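Local coordinates for uncharacterized protein MJ1062 (Methanocaldococcus jannaschii, PDB 3EO4) that probably works as an acyltransferase through the C-terminal GNAT domain described here, although its exact function is unknown, at residues R59-D64 with Q85-N90; V81-L86 with K117-I122; I93-G98 with H110-V115. All blocks are in the same frame, centred on the assembly; numbering follows the deposited sequence.

Contact 1 of 3, residues R59-D64 with Q85-N90; sequences RENRVD and QLNTDN
The amides of Asn61 and Asn87 lie face to face, and Leu86 N hydrogen-bonds Asn61 O. The contact joins a loop and a turn at the surface of the GNAT-family domain: the connection from helix 49-58 into strand 63-71, and the type I beta turn Gln85-Thr88 that follows strand 74-84. The two amide planes are only 4° apart and stack, CG of Asn61 standing 3.6 Å from CG of Asn87, while the side chains themselves run at about a right angle. Asn87 reaches the stack because its CG sits between the backbone N and the carbonyl carbon (chi1 57°). Next to the stack the bond from Leu86 N to Asn61 O is 3.0 Å long and nearly straight (169°). The isobutyl group of Leu86 folds against the same carbonyl, and its CD1 continues to Val63 CG2 at 4.0 Å. Both Asn61 and Leu86 line the pocket of the bound polyether PG6, probably from the crystallisation liquor, together with Asn87 and Thr88.

A water adds a second bridge, donating to Glu60 O at 2.8 Å and accepting from Gln85 N at 3.0 Å. Further out, Gln85 O receives both the N and the OG1 of Thr88, which closes the turn, and Thr88 OG1 in turn accepts from Asn90 N in an ST turn. On the other segment a salt-bridge network ties the connection to the start of its strand. Arg62 meets the carboxylate of Asp64 side-on, NE to OD2 and NH2 to OD1, both on syn lone pairs, whereas Arg59 brings NE and NH1 to one oxygen alone. Asp64 OD2 thus takes three hydrogen bonds, and the one from Arg59 NH1, 2.6 Å long, uses its anti lone pair.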
ATOM      1  N   ARG A  59     -19.036  -7.661  -3.998  1.00 22.01           N
ATOM      2  CA  ARG A  59     -19.257  -7.851  -2.575  1.00 22.59           C
ATOM      3  C   ARG A  59     -20.746  -8.097  -2.215  1.00 22.48           C
ATOM      4  O   ARG A  59     -21.626  -7.396  -2.698  1.00 22.47           O
ATOM      5  CB  ARG A  59     -18.678  -6.677  -1.768  1.00 22.85           C
ATOM      6  CG  ARG A  59     -17.191  -6.439  -1.990  1.00 23.94           C
ATOM      7  CD  ARG A  59     -16.761  -5.057  -1.524  1.00 25.26           C
ATOM      8  NE  ARG A  59     -16.876  -4.920  -0.087  1.00 27.07           N
ATOM      9  CZ  ARG A  59     -17.756  -4.136   0.536  1.00 27.63           C
ATOM     10  NH1 ARG A  59     -17.777  -4.094   1.866  1.00 25.82           N
ATOM     11  NH2 ARG A  59     -18.599  -3.381  -0.161  1.00 26.74           N
ATOM     12  N   GLU A  60     -21.000  -9.123  -1.398  1.00 21.85           N
ATOM     13  CA  GLU A  60     -22.312  -9.382  -0.813  1.00 21.86           C
ATOM     14  C   GLU A  60     -22.142  -9.962   0.573  1.00 20.72           C
ATOM     15  O   GLU A  60     -21.157 -10.667   0.833  1.00 20.46           O
ATOM     16  CB  GLU A  60     -23.091 -10.381  -1.660  1.00 22.21           C
ATOM     17  CG  GLU A  60     -24.027  -9.731  -2.640  1.00 26.57           C
ATOM     18  CD  GLU A  60     -23.738 -10.154  -4.072  1.00 32.64           C
ATOM     19  OE1 GLU A  60     -22.777 -10.954  -4.270  1.00 35.63           O
ATOM     20  OE2 GLU A  60     -24.460  -9.680  -4.993  1.00 34.15           O
ATOM     21  N   ASN A  61     -23.110  -9.679   1.445  1.00 19.83           N
ATOM     22  CA  ASN A  61     -23.162 -10.245   2.803  1.00 18.91           C
ATOM     23  C   ASN A  61     -21.882 -10.010   3.590  1.00 18.71           C
ATOM     24  O   ASN A  61     -21.458 -10.852   4.386  1.00 18.97           O
ATOM     25  CB  ASN A  61     -23.497 -11.747   2.741  1.00 18.59           C
ATOM     26  CG  ASN A  61     -24.841 -12.011   2.118  1.00 18.20           C
ATOM     27  OD1 ASN A  61     -25.874 -11.589   2.649  1.00 21.66           O
ATOM     28  ND2 ASN A  61     -24.847 -12.692   0.986  1.00 14.84           N
ATOM     29  N   ARG A  62     -21.253  -8.866   3.345  1.00 18.26           N
ATOM     30  CA  ARG A  62     -20.042  -8.502   4.058  1.00 18.13           C
ATOM     31  C   ARG A  62     -19.992  -7.010   4.296  1.00 17.80           C
ATOM     32  O   ARG A  62     -20.702  -6.241   3.649  1.00 17.83           O
ATOM     33  CB  ARG A  62     -18.787  -8.953   3.307  1.00 18.28           C
ATOM     34  CG  ARG A  62     -18.590  -8.349   1.920  1.00 20.22           C
ATOM     35  CD  ARG A  62     -17.296  -8.894   1.281  1.00 20.51           C
ATOM     36  NE  ARG A  62     -16.055  -8.439   1.928  1.00 20.14           N
ATOM     37  CZ  ARG A  62     -14.998  -9.228   2.170  1.00 21.09           C
ATOM     38  NH1 ARG A  62     -15.040 -10.517   1.862  1.00 16.44           N
ATOM     39  NH2 ARG A  62     -13.896  -8.734   2.731  1.00 19.97           N
ATOM     40  N   VAL A  63     -19.174  -6.624   5.263  1.00 16.90           N
ATOM     41  CA  VAL A  63     -18.879  -5.241   5.543  1.00 16.47           C
ATOM     42  C   VAL A  63     -17.353  -5.173   5.654  1.00 16.38           C
ATOM     43  O   VAL A  63     -16.737  -6.081   6.233  1.00 15.32           O
ATOM     44  CB  VAL A  63     -19.530  -4.793   6.860  1.00 16.39           C
ATOM     45  CG1 VAL A  63     -18.966  -3.419   7.326  1.00 18.80           C
ATOM     46  CG2 VAL A  63     -21.052  -4.759   6.741  1.00 15.24           C
ATOM     47  N   ASP A  64     -16.755  -4.132   5.068  1.00 15.98           N
ATOM     48  CA  ASP A  64     -15.324  -3.887   5.209  1.00 15.46           C
ATOM     49  C   ASP A  64     -15.080  -2.529   5.836  1.00 15.65           C
ATOM     50  O   ASP A  64     -15.743  -1.540   5.494  1.00 15.46           O
ATOM     51  CB  ASP A  64     -14.640  -3.921   3.845  1.00 15.11           C
ATOM     52  CG  ASP A  64     -14.700  -5.281   3.207  1.00 16.57           C
ATOM     53  OD1 ASP A  64     -13.698  -6.027   3.312  1.00 18.34           O
ATOM     54  OD2 ASP A  64     -15.749  -5.600   2.600  1.00 15.79           O
ATOM     55  N   GLN A  85     -20.065 -13.492   5.127  1.00 18.94           N
ATOM     56  CA  GLN A  85     -21.015 -14.558   5.439  1.00 19.08           C
ATOM     57  C   GLN A  85     -22.045 -14.120   6.494  1.00 18.61           C
ATOM     58  O   GLN A  85     -22.408 -14.900   7.368  1.00 19.29           O
ATOM     59  CB  GLN A  85     -20.268 -15.853   5.841  1.00 19.24           C
ATOM     60  CG  GLN A  85     -19.248 -16.286   4.789  1.00 20.98           C
ATOM     61  CD  GLN A  85     -18.368 -17.449   5.212  1.00 26.30           C
ATOM     62  OE1 GLN A  85     -17.145 -17.353   5.162  1.00 27.60           O
ATOM     63  NE2 GLN A  85     -18.983 -18.575   5.580  1.00 29.53           N
ATOM     64  N   LEU A  86     -22.506 -12.873   6.399  1.00 17.89           N
ATOM     65  CA  LEU A  86     -23.482 -12.281   7.331  1.00 17.19           C
ATOM     66  C   LEU A  86     -24.868 -12.878   7.191  1.00 17.71           C
ATOM     67  O   LEU A  86     -25.731 -12.663   8.053  1.00 18.09           O
ATOM     68  CB  LEU A  86     -23.587 -10.758   7.112  1.00 16.82           C
ATOM     69  CG  LEU A  86     -22.426  -9.911   7.649  1.00 15.61           C
ATOM     70  CD1 LEU A  86     -22.560  -8.449   7.171  1.00 14.68           C
ATOM     71  CD2 LEU A  86     -22.251 -10.039   9.214  1.00 11.73           C
ATOM     72  N   ASN A  87     -25.089 -13.602   6.097  1.00 17.35           N
ATOM     73  CA  ASN A  87     -26.328 -14.331   5.892  1.00 17.61           C
ATOM     74  C   ASN A  87     -26.371 -15.679   6.596  1.00 17.83           C
ATOM     75  O   ASN A  87     -27.309 -16.441   6.402  1.00 18.61           O
ATOM     76  CB  ASN A  87     -26.634 -14.479   4.393  1.00 17.45           C
ATOM     77  CG  ASN A  87     -25.523 -15.174   3.618  1.00 18.53           C
ATOM     78  OD1 ASN A  87     -25.801 -15.828   2.624  1.00 22.29           O
ATOM     79  ND2 ASN A  87     -24.270 -15.026   4.050  1.00 18.48           N
ATOM     80  N   THR A  88     -25.366 -15.964   7.422  1.00 18.38           N
ATOM     81  CA  THR A  88     -25.302 -17.200   8.196  1.00 18.27           C
ATOM     82  C   THR A  88     -25.261 -16.825   9.672  1.00 19.13           C
ATOM     83  O   THR A  88     -25.057 -15.652  10.027  1.00 19.68           O
ATOM     84  CB  THR A  88     -24.033 -18.063   7.839  1.00 18.18           C
ATOM     85  OG1 THR A  88     -22.861 -17.529   8.489  1.00 17.67           O
ATOM     86  CG2 THR A  88     -23.796 -18.112   6.336  1.00 16.62           C
ATOM     87  N   ASP A  89     -25.425 -17.810  10.540  1.00 19.30           N
ATOM     88  CA  ASP A  89     -25.381 -17.544  11.978  1.00 19.99           C
ATOM     89  C   ASP A  89     -23.952 -17.477  12.534  1.00 19.56           C
ATOM     90  O   ASP A  89     -23.773 -17.425  13.749  1.00 19.32           O
ATOM     91  CB  ASP A  89     -26.178 -18.619  12.729  1.00 20.61           C
ATOM     92  CG  ASP A  89     -25.517 -19.983  12.672  1.00 22.70           C
ATOM     93  OD1 ASP A  89     -24.561 -20.172  11.895  1.00 24.08           O
ATOM     94  OD2 ASP A  89     -25.956 -20.886  13.421  1.00 29.74           O
ATOM     95  N   ASN A  90     -22.948 -17.498  11.643  1.00 19.18           N
ATOM     96  CA  ASN A  90     -21.530 -17.644  12.035  1.00 18.19           C
ATOM     97  C   ASN A  90     -20.657 -16.932  10.992  1.00 17.96           C
ATOM     98  O   ASN A  90     -20.003 -17.555  10.135  1.00 18.46           O
ATOM     99  CB  ASN A  90     -21.184 -19.132  12.213  1.00 17.70           C
ATOM    100  CG  ASN A  90     -19.886 -19.375  12.990  1.00 17.77           C
ATOM    101  OD1 ASN A  90     -18.959 -18.554  13.005  1.00 13.98           O
ATOM    102  ND2 ASN A  90     -19.806 -20.558  13.608  1.00 17.94           N
TER
HETATM  103  O   HOH W   1     -20.112 -12.814   2.224  1.00 13.00           O

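Contact 2 of 3, residues V81-L86 with K117-I122; sequences VNVSQL and KWLKNI
Leu86, whose backbone O accepts a hydrogen bond from Tyr124 OH, meets Leu119 of helix 107-121 methyl to methyl, CD2 to CD2 at 3.7 Å. Tyr124 also touches the Leu119 side chain, so the residues just past the helix are tied to the same turn by a polar bond and by apolar packing. The CB of Leu119 does not point at strand 74-84, but the end of its side chain comes nearer and forks: while CD2 takes Leu86, CD1 lies 4.2 Å from Val83 CG1, the two side chains sliding past each other in opposite directions. The other methyl of Val83, CG2, approaches the indole of Trp118 at CZ3, 4.0 Å away. CG anti to the backbone N (chi1 174°) starts that indole toward Val83. Ile122 CD1 lies 4.0 Å above one face of the ring, offset toward the rim, and Trp65 of the adjoining strand 63-71 packs edge-to-face with it. No hydrogen bond crosses between the two segments. Aliphatic and aromatic groups thus seat helix 107-121 on one face of the central antiparallel sheet, near the C-terminal end of strand 74-84, as in the GNAT fold.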
ATOM      1  N   VAL A  81     -10.313  -4.259   8.440  1.00 18.00           N
ATOM      2  CA  VAL A  81     -11.003  -5.349   9.148  1.00 17.48           C
ATOM      3  C   VAL A  81     -12.359  -5.530   8.480  1.00 18.01           C
ATOM      4  O   VAL A  81     -12.942  -4.555   7.982  1.00 17.86           O
ATOM      5  CB  VAL A  81     -11.100  -5.081  10.686  1.00 17.74           C
ATOM      6  CG1 VAL A  81     -12.025  -3.910  11.001  1.00 14.75           C
ATOM      7  CG2 VAL A  81     -11.481  -6.365  11.471  1.00 15.15           C
ATOM      8  N   ASN A  82     -12.833  -6.775   8.421  1.00 18.47           N
ATOM      9  CA  ASN A  82     -14.019  -7.132   7.638  1.00 18.92           C
ATOM     10  C   ASN A  82     -14.760  -8.331   8.244  1.00 19.34           C
ATOM     11  O   ASN A  82     -14.150  -9.113   8.987  1.00 18.52           O
ATOM     12  CB  ASN A  82     -13.650  -7.427   6.165  1.00 18.98           C
ATOM     13  CG  ASN A  82     -12.767  -8.666   6.008  1.00 21.45           C
ATOM     14  OD1 ASN A  82     -13.115  -9.757   6.464  1.00 25.48           O
ATOM     15  ND2 ASN A  82     -11.644  -8.511   5.330  1.00 20.11           N
ATOM     16  N   VAL A  83     -16.073  -8.428   7.956  1.00 18.88           N
ATOM     17  CA  VAL A  83     -16.912  -9.598   8.280  1.00 18.46           C
ATOM     18  C   VAL A  83     -17.660  -9.983   7.036  1.00 17.83           C
ATOM     19  O   VAL A  83     -18.178  -9.129   6.334  1.00 16.72           O
ATOM     20  CB  VAL A  83     -17.969  -9.340   9.389  1.00 18.52           C
ATOM     21  CG1 VAL A  83     -17.292  -8.880  10.640  1.00 21.65           C
ATOM     22  CG2 VAL A  83     -18.923  -8.251   8.981  1.00 18.93           C
ATOM     23  N   SER A  84     -17.714 -11.275   6.772  1.00 17.85           N
ATOM     24  CA  SER A  84     -18.414 -11.760   5.600  1.00 19.30           C
ATOM     25  C   SER A  84     -19.262 -12.954   6.039  1.00 19.15           C
ATOM     26  O   SER A  84     -19.195 -13.361   7.206  1.00 19.94           O
ATOM     27  CB  SER A  84     -17.399 -12.131   4.513  1.00 19.09           C
ATOM     28  OG  SER A  84     -16.477 -13.102   4.984  1.00 20.29           O
ATOM     29  N   GLN A  85     -20.065 -13.492   5.127  1.00 18.94           N
ATOM     30  CA  GLN A  85     -21.015 -14.558   5.439  1.00 19.08           C
ATOM     31  C   GLN A  85     -22.045 -14.120   6.494  1.00 18.61           C
ATOM     32  O   GLN A  85     -22.408 -14.900   7.368  1.00 19.29           O
ATOM     33  CB  GLN A  85     -20.268 -15.853   5.841  1.00 19.24           C
ATOM     34  CG  GLN A  85     -19.248 -16.286   4.789  1.00 20.98           C
ATOM     35  CD  GLN A  85     -18.368 -17.449   5.212  1.00 26.30           C
ATOM     36  OE1 GLN A  85     -17.145 -17.353   5.162  1.00 27.60           O
ATOM     37  NE2 GLN A  85     -18.983 -18.575   5.580  1.00 29.53           N
ATOM     38  N   LEU A  86     -22.506 -12.873   6.399  1.00 17.89           N
ATOM     39  CA  LEU A  86     -23.482 -12.281   7.331  1.00 17.19           C
ATOM     40  C   LEU A  86     -24.868 -12.878   7.191  1.00 17.71           C
ATOM     41  O   LEU A  86     -25.731 -12.663   8.053  1.00 18.09           O
ATOM     42  CB  LEU A  86     -23.587 -10.758   7.112  1.00 16.82           C
ATOM     43  CG  LEU A  86     -22.426  -9.911   7.649  1.00 15.61           C
ATOM     44  CD1 LEU A  86     -22.560  -8.449   7.171  1.00 14.68           C
ATOM     45  CD2 LEU A  86     -22.251 -10.039   9.214  1.00 11.73           C
ATOM     46  N   LYS A 117     -18.235  -6.642  18.838  1.00 18.71           N
ATOM     47  CA  LYS A 117     -19.241  -5.903  19.589  1.00 20.31           C
ATOM     48  C   LYS A 117     -20.401  -5.506  18.662  1.00 20.37           C
ATOM     49  O   LYS A 117     -21.566  -5.594  19.042  1.00 21.12           O
ATOM     50  CB  LYS A 117     -18.628  -4.673  20.269  1.00 20.49           C
ATOM     51  CG  LYS A 117     -19.470  -4.090  21.415  1.00 25.05           C
ATOM     52  CD  LYS A 117     -19.300  -4.940  22.712  1.00 31.58           C
ATOM     53  CE  LYS A 117     -20.625  -5.136  23.493  1.00 32.96           C
ATOM     54  NZ  LYS A 117     -21.144  -3.883  24.101  1.00 34.99           N
ATOM     55  N   TRP A 118     -20.077  -5.071  17.451  1.00 20.60           N
ATOM     56  CA  TRP A 118     -21.099  -4.671  16.492  1.00 20.45           C
ATOM     57  C   TRP A 118     -21.958  -5.878  16.125  1.00 19.71           C
ATOM     58  O   TRP A 118     -23.170  -5.782  16.114  1.00 20.00           O
ATOM     59  CB  TRP A 118     -20.437  -4.100  15.244  1.00 21.00           C
ATOM     60  CG  TRP A 118     -21.395  -3.780  14.116  1.00 22.69           C
ATOM     61  CD1 TRP A 118     -22.229  -2.707  14.035  1.00 25.30           C
ATOM     62  CD2 TRP A 118     -21.604  -4.543  12.906  1.00 22.91           C
ATOM     63  NE1 TRP A 118     -22.960  -2.755  12.862  1.00 26.24           N
ATOM     64  CE2 TRP A 118     -22.579  -3.862  12.145  1.00 24.15           C
ATOM     65  CE3 TRP A 118     -21.087  -5.745  12.416  1.00 18.93           C
ATOM     66  CZ2 TRP A 118     -23.029  -4.333  10.904  1.00 23.18           C
ATOM     67  CZ3 TRP A 118     -21.523  -6.206  11.180  1.00 22.23           C
ATOM     68  CH2 TRP A 118     -22.492  -5.506  10.439  1.00 20.40           C
ATOM     69  N   LEU A 119     -21.329  -7.015  15.840  1.00 18.54           N
ATOM     70  CA  LEU A 119     -22.060  -8.276  15.543  1.00 17.58           C
ATOM     71  C   LEU A 119     -23.019  -8.728  16.648  1.00 16.93           C
ATOM     72  O   LEU A 119     -24.185  -9.078  16.388  1.00 15.91           O
ATOM     73  CB  LEU A 119     -21.069  -9.416  15.272  1.00 16.61           C
ATOM     74  CG  LEU A 119     -20.243  -9.317  14.009  1.00 16.97           C
ATOM     75  CD1 LEU A 119     -19.176 -10.409  14.068  1.00 18.24           C
ATOM     76  CD2 LEU A 119     -21.160  -9.477  12.752  1.00 15.23           C
ATOM     77  N   LYS A 120     -22.492  -8.736  17.877  1.00 16.26           N
ATOM     78  CA  LYS A 120     -23.243  -9.096  19.070  1.00 16.26           C
ATOM     79  C   LYS A 120     -24.490  -8.230  19.253  1.00 15.91           C
ATOM     80  O   LYS A 120     -25.571  -8.737  19.555  1.00 15.47           O
ATOM     81  CB  LYS A 120     -22.362  -8.973  20.317  1.00 16.45           C
ATOM     82  CG  LYS A 120     -23.015  -9.494  21.561  1.00 17.31           C
ATOM     83  CD  LYS A 120     -22.043  -9.543  22.738  1.00 19.82           C
ATOM     84  CE  LYS A 120     -22.748 -10.078  23.978  1.00 24.76           C
ATOM     85  NZ  LYS A 120     -21.833 -11.001  24.744  1.00 28.39           N
ATOM     86  N   ASN A 121     -24.333  -6.935  19.050  1.00 15.23           N
ATOM     87  CA  ASN A 121     -25.388  -5.996  19.370  1.00 16.62           C
ATOM     88  C   ASN A 121     -26.603  -6.109  18.434  1.00 16.59           C
ATOM     89  O   ASN A 121     -27.720  -5.760  18.818  1.00 16.49           O
ATOM     90  CB  ASN A 121     -24.837  -4.578  19.343  1.00 16.66           C
ATOM     91  CG  ASN A 121     -24.082  -4.222  20.610  1.00 20.06           C
ATOM     92  OD1 ASN A 121     -24.064  -4.982  21.598  1.00 21.28           O
ATOM     93  ND2 ASN A 121     -23.473  -3.038  20.602  1.00 22.80           N
ATOM     94  N   ILE A 122     -26.356  -6.589  17.214  1.00 16.37           N
ATOM     95  CA  ILE A 122     -27.424  -6.883  16.265  1.00 16.37           C
ATOM     96  C   ILE A 122     -27.892  -8.335  16.250  1.00 15.71           C
ATOM     97  O   ILE A 122     -28.716  -8.703  15.404  1.00 15.93           O
ATOM     98  CB  ILE A 122     -27.097  -6.427  14.828  1.00 16.77           C
ATOM     99  CG1 ILE A 122     -25.782  -7.030  14.344  1.00 15.36           C
ATOM    100  CG2 ILE A 122     -27.123  -4.876  14.745  1.00 16.97           C
ATOM    101  CD1 ILE A 122     -25.576  -6.816  12.909  1.00 17.28           C
TER

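Contact 3 of 3, residues I93-G98 with H110-V115; sequences IGILIG and HSVSLV
Ile95 of strand 92-97 lies against Val112 and Ser111 of helix 107-121 along most of its side chain. Its CB is 3.9 Å from Val112 CG2, and the branch methyl CG2 stands 4.1 Å from that same atom. The other branch starts with CG1 anti to the backbone N (chi1 174°), and a chi2 of 99°, away from the staggered values, then brings CD1 to 3.7 Å from Ser111 CB while keeping it within 4.0 Å of Val112 CG2. One valine methyl is therefore met by three atoms of the isoleucine. Two residues back on the strand, Ile93 takes the next part of the helix: its CG2 crosses Val112 at CG1, 4.1 Å away, and its CD1 meets Val115 CG1 tip to tip at 3.9 Å. The axes of strand segment 93-97 and helix segment 110-115 run roughly antiparallel (151°), 9.4 Å apart at their closest. Strand 126-132 follows the helix in the chain and lies beside strand 92-97, where Ile93 is backbone hydrogen-bonded to His128, consistent with the beta-alpha-beta crossover of the GNAT fold. Leu141 and Phe142 of helix 136-144 also pack on Ile95 and Val112. Ser111 offers the strand its CB, while its OG is hydrogen-bonded within the helix to Ile107 O; the contact is accordingly apolar, resting on the burial of close-packed aliphatic groups, with the one hydroxyl at the interface already satisfied.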
ATOM      1  N   ILE A  93     -14.589 -13.385  10.116  1.00 17.96           N
ATOM      2  CA  ILE A  93     -13.867 -12.116  10.348  1.00 18.55           C
ATOM      3  C   ILE A  93     -12.502 -12.188   9.681  1.00 18.49           C
ATOM      4  O   ILE A  93     -11.767 -13.159   9.882  1.00 17.44           O
ATOM      5  CB  ILE A  93     -13.602 -11.851  11.869  1.00 18.80           C
ATOM      6  CG1 ILE A  93     -14.834 -12.116  12.725  1.00 18.07           C
ATOM      7  CG2 ILE A  93     -12.966 -10.450  12.127  1.00 19.46           C
ATOM      8  CD1 ILE A  93     -15.921 -11.236  12.427  1.00 16.53           C
ATOM      9  N   GLY A  94     -12.159 -11.140   8.932  1.00 18.64           N
ATOM     10  CA  GLY A  94     -10.819 -10.982   8.352  1.00 18.47           C
ATOM     11  C   GLY A  94     -10.141  -9.714   8.862  1.00 18.70           C
ATOM     12  O   GLY A  94     -10.811  -8.702   9.143  1.00 17.19           O
ATOM     13  N   ILE A  95      -8.818  -9.758   9.002  1.00 18.53           N
ATOM     14  CA  ILE A  95      -8.090  -8.591   9.509  1.00 19.41           C
ATOM     15  C   ILE A  95      -6.730  -8.511   8.815  1.00 20.02           C
ATOM     16  O   ILE A  95      -6.111  -9.535   8.533  1.00 20.07           O
ATOM     17  CB  ILE A  95      -7.939  -8.632  11.097  1.00 19.93           C
ATOM     18  CG1 ILE A  95      -7.055  -7.511  11.650  1.00 20.50           C
ATOM     19  CG2 ILE A  95      -7.327  -9.968  11.570  1.00 19.59           C
ATOM     20  CD1 ILE A  95      -7.842  -6.330  12.188  1.00 26.11           C
ATOM     21  N   LEU A  96      -6.254  -7.291   8.589  1.00 20.45           N
ATOM     22  CA  LEU A  96      -4.974  -7.053   7.961  1.00 21.39           C
ATOM     23  C   LEU A  96      -4.483  -5.719   8.498  1.00 21.10           C
ATOM     24  O   LEU A  96      -5.207  -4.750   8.426  1.00 22.02           O
ATOM     25  CB  LEU A  96      -5.215  -6.959   6.461  1.00 21.79           C
ATOM     26  CG  LEU A  96      -4.225  -6.527   5.395  1.00 24.00           C
ATOM     27  CD1 LEU A  96      -4.972  -6.637   4.044  1.00 23.74           C
ATOM     28  CD2 LEU A  96      -3.725  -5.114   5.552  1.00 26.69           C
ATOM     29  N   ILE A  97      -3.297  -5.690   9.100  1.00 20.52           N
ATOM     30  CA  ILE A  97      -2.643  -4.443   9.451  1.00 20.36           C
ATOM     31  C   ILE A  97      -1.573  -4.232   8.377  1.00 21.00           C
ATOM     32  O   ILE A  97      -0.660  -5.050   8.240  1.00 19.72           O
ATOM     33  CB  ILE A  97      -2.035  -4.471  10.898  1.00 20.65           C
ATOM     34  CG1 ILE A  97      -3.126  -4.754  11.952  1.00 19.13           C
ATOM     35  CG2 ILE A  97      -1.212  -3.188  11.210  1.00 19.63           C
ATOM     36  CD1 ILE A  97      -4.178  -3.617  12.090  1.00 20.14           C
ATOM     37  N   GLY A  98      -1.725  -3.138   7.610  1.00 20.92           N
ATOM     38  CA  GLY A  98      -0.809  -2.779   6.542  1.00 20.64           C
ATOM     39  C   GLY A  98       0.564  -2.242   6.939  1.00 20.52           C
ATOM     40  O   GLY A  98       1.530  -2.545   6.262  1.00 20.64           O
ATOM     41  N   HIS A 110      -7.782  -5.075  19.019  1.00 21.12           N
ATOM     42  CA  HIS A 110      -8.805  -4.064  19.309  1.00 21.31           C
ATOM     43  C   HIS A 110      -9.773  -3.860  18.148  1.00 19.80           C
ATOM     44  O   HIS A 110     -10.940  -3.623  18.359  1.00 19.47           O
ATOM     45  CB  HIS A 110      -8.151  -2.734  19.647  1.00 21.57           C
ATOM     46  CG  HIS A 110      -7.495  -2.720  20.991  1.00 27.61           C
ATOM     47  ND1 HIS A 110      -6.542  -3.646  21.368  1.00 30.93           N
ATOM     48  CD2 HIS A 110      -7.645  -1.887  22.050  1.00 29.73           C
ATOM     49  CE1 HIS A 110      -6.142  -3.392  22.601  1.00 31.19           C
ATOM     50  NE2 HIS A 110      -6.794  -2.328  23.037  1.00 32.51           N
ATOM     51  N   SER A 111      -9.273  -3.936  16.927  1.00 19.44           N
ATOM     52  CA  SER A 111     -10.133  -3.779  15.744  1.00 19.89           C
ATOM     53  C   SER A 111     -11.122  -4.927  15.646  1.00 19.68           C
ATOM     54  O   SER A 111     -12.327  -4.709  15.435  1.00 20.41           O
ATOM     55  CB  SER A 111      -9.314  -3.736  14.449  1.00 19.71           C
ATOM     56  OG  SER A 111      -8.459  -2.626  14.417  1.00 20.78           O
ATOM     57  N   VAL A 112     -10.622  -6.150  15.803  1.00 18.78           N
ATOM     58  CA  VAL A 112     -11.501  -7.308  15.774  1.00 18.50           C
ATOM     59  C   VAL A 112     -12.550  -7.211  16.897  1.00 18.35           C
ATOM     60  O   VAL A 112     -13.733  -7.429  16.658  1.00 17.99           O
ATOM     61  CB  VAL A 112     -10.721  -8.635  15.788  1.00 17.89           C
ATOM     62  CG1 VAL A 112     -11.667  -9.806  16.014  1.00 17.18           C
ATOM     63  CG2 VAL A 112      -9.926  -8.798  14.471  1.00 17.79           C
ATOM     64  N   SER A 113     -12.137  -6.830  18.101  1.00 17.98           N
ATOM     65  CA  SER A 113     -13.119  -6.742  19.179  1.00 18.51           C
ATOM     66  C   SER A 113     -14.206  -5.693  18.915  1.00 18.20           C
ATOM     67  O   SER A 113     -15.374  -5.912  19.279  1.00 19.00           O
ATOM     68  CB  SER A 113     -12.464  -6.540  20.532  1.00 17.39           C
ATOM     69  OG  SER A 113     -12.095  -5.201  20.629  1.00 22.23           O
ATOM     70  N   LEU A 114     -13.843  -4.581  18.267  1.00 16.95           N
ATOM     71  CA  LEU A 114     -14.847  -3.621  17.772  1.00 16.58           C
ATOM     72  C   LEU A 114     -15.891  -4.293  16.833  1.00 15.57           C
ATOM     73  O   LEU A 114     -17.081  -4.078  16.958  1.00 15.40           O
ATOM     74  CB  LEU A 114     -14.179  -2.409  17.095  1.00 15.89           C
ATOM     75  CG  LEU A 114     -13.498  -1.328  17.967  1.00 16.17           C
ATOM     76  CD1 LEU A 114     -12.759  -0.302  17.111  1.00 12.72           C
ATOM     77  CD2 LEU A 114     -14.509  -0.606  18.882  1.00 17.25           C
ATOM     78  N   VAL A 115     -15.429  -5.106  15.904  1.00 15.37           N
ATOM     79  CA  VAL A 115     -16.327  -5.847  15.005  1.00 15.32           C
ATOM     80  C   VAL A 115     -17.213  -6.852  15.772  1.00 15.49           C
ATOM     81  O   VAL A 115     -18.408  -6.894  15.536  1.00 15.67           O
ATOM     82  CB  VAL A 115     -15.533  -6.541  13.860  1.00 15.01           C
ATOM     83  CG1 VAL A 115     -16.433  -7.454  13.046  1.00 13.92           C
ATOM     84  CG2 VAL A 115     -14.908  -5.492  12.944  1.00 14.59           C
TER

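The three contacts step across one antiparallel sheet. Contacts 1 and 2 share Gln85 and Leu86, their centres 8 Å apart, and Val63 N to Val83 O (2.9 Å) is a probable hydrogen bond between their strands. Asn82 O and Gly94 N (2.8 Å), a probable hydrogen bond, link strand 74-84 of contact 2 to strand 92-97 of contact 3, whose centre is 11 Å away; both pack on helix 107-121. Contact 1 supplies Asn61, Leu86, Asn87 and Thr88 to the polyether pocket and contact 2 adds Ile122; the polyether lies about 3 Å from the Asn61 side chain and about 4 Å from that of Leu86. Asn82 ND2 hydrogen-bonds MES, probably from the crystallisation liquor.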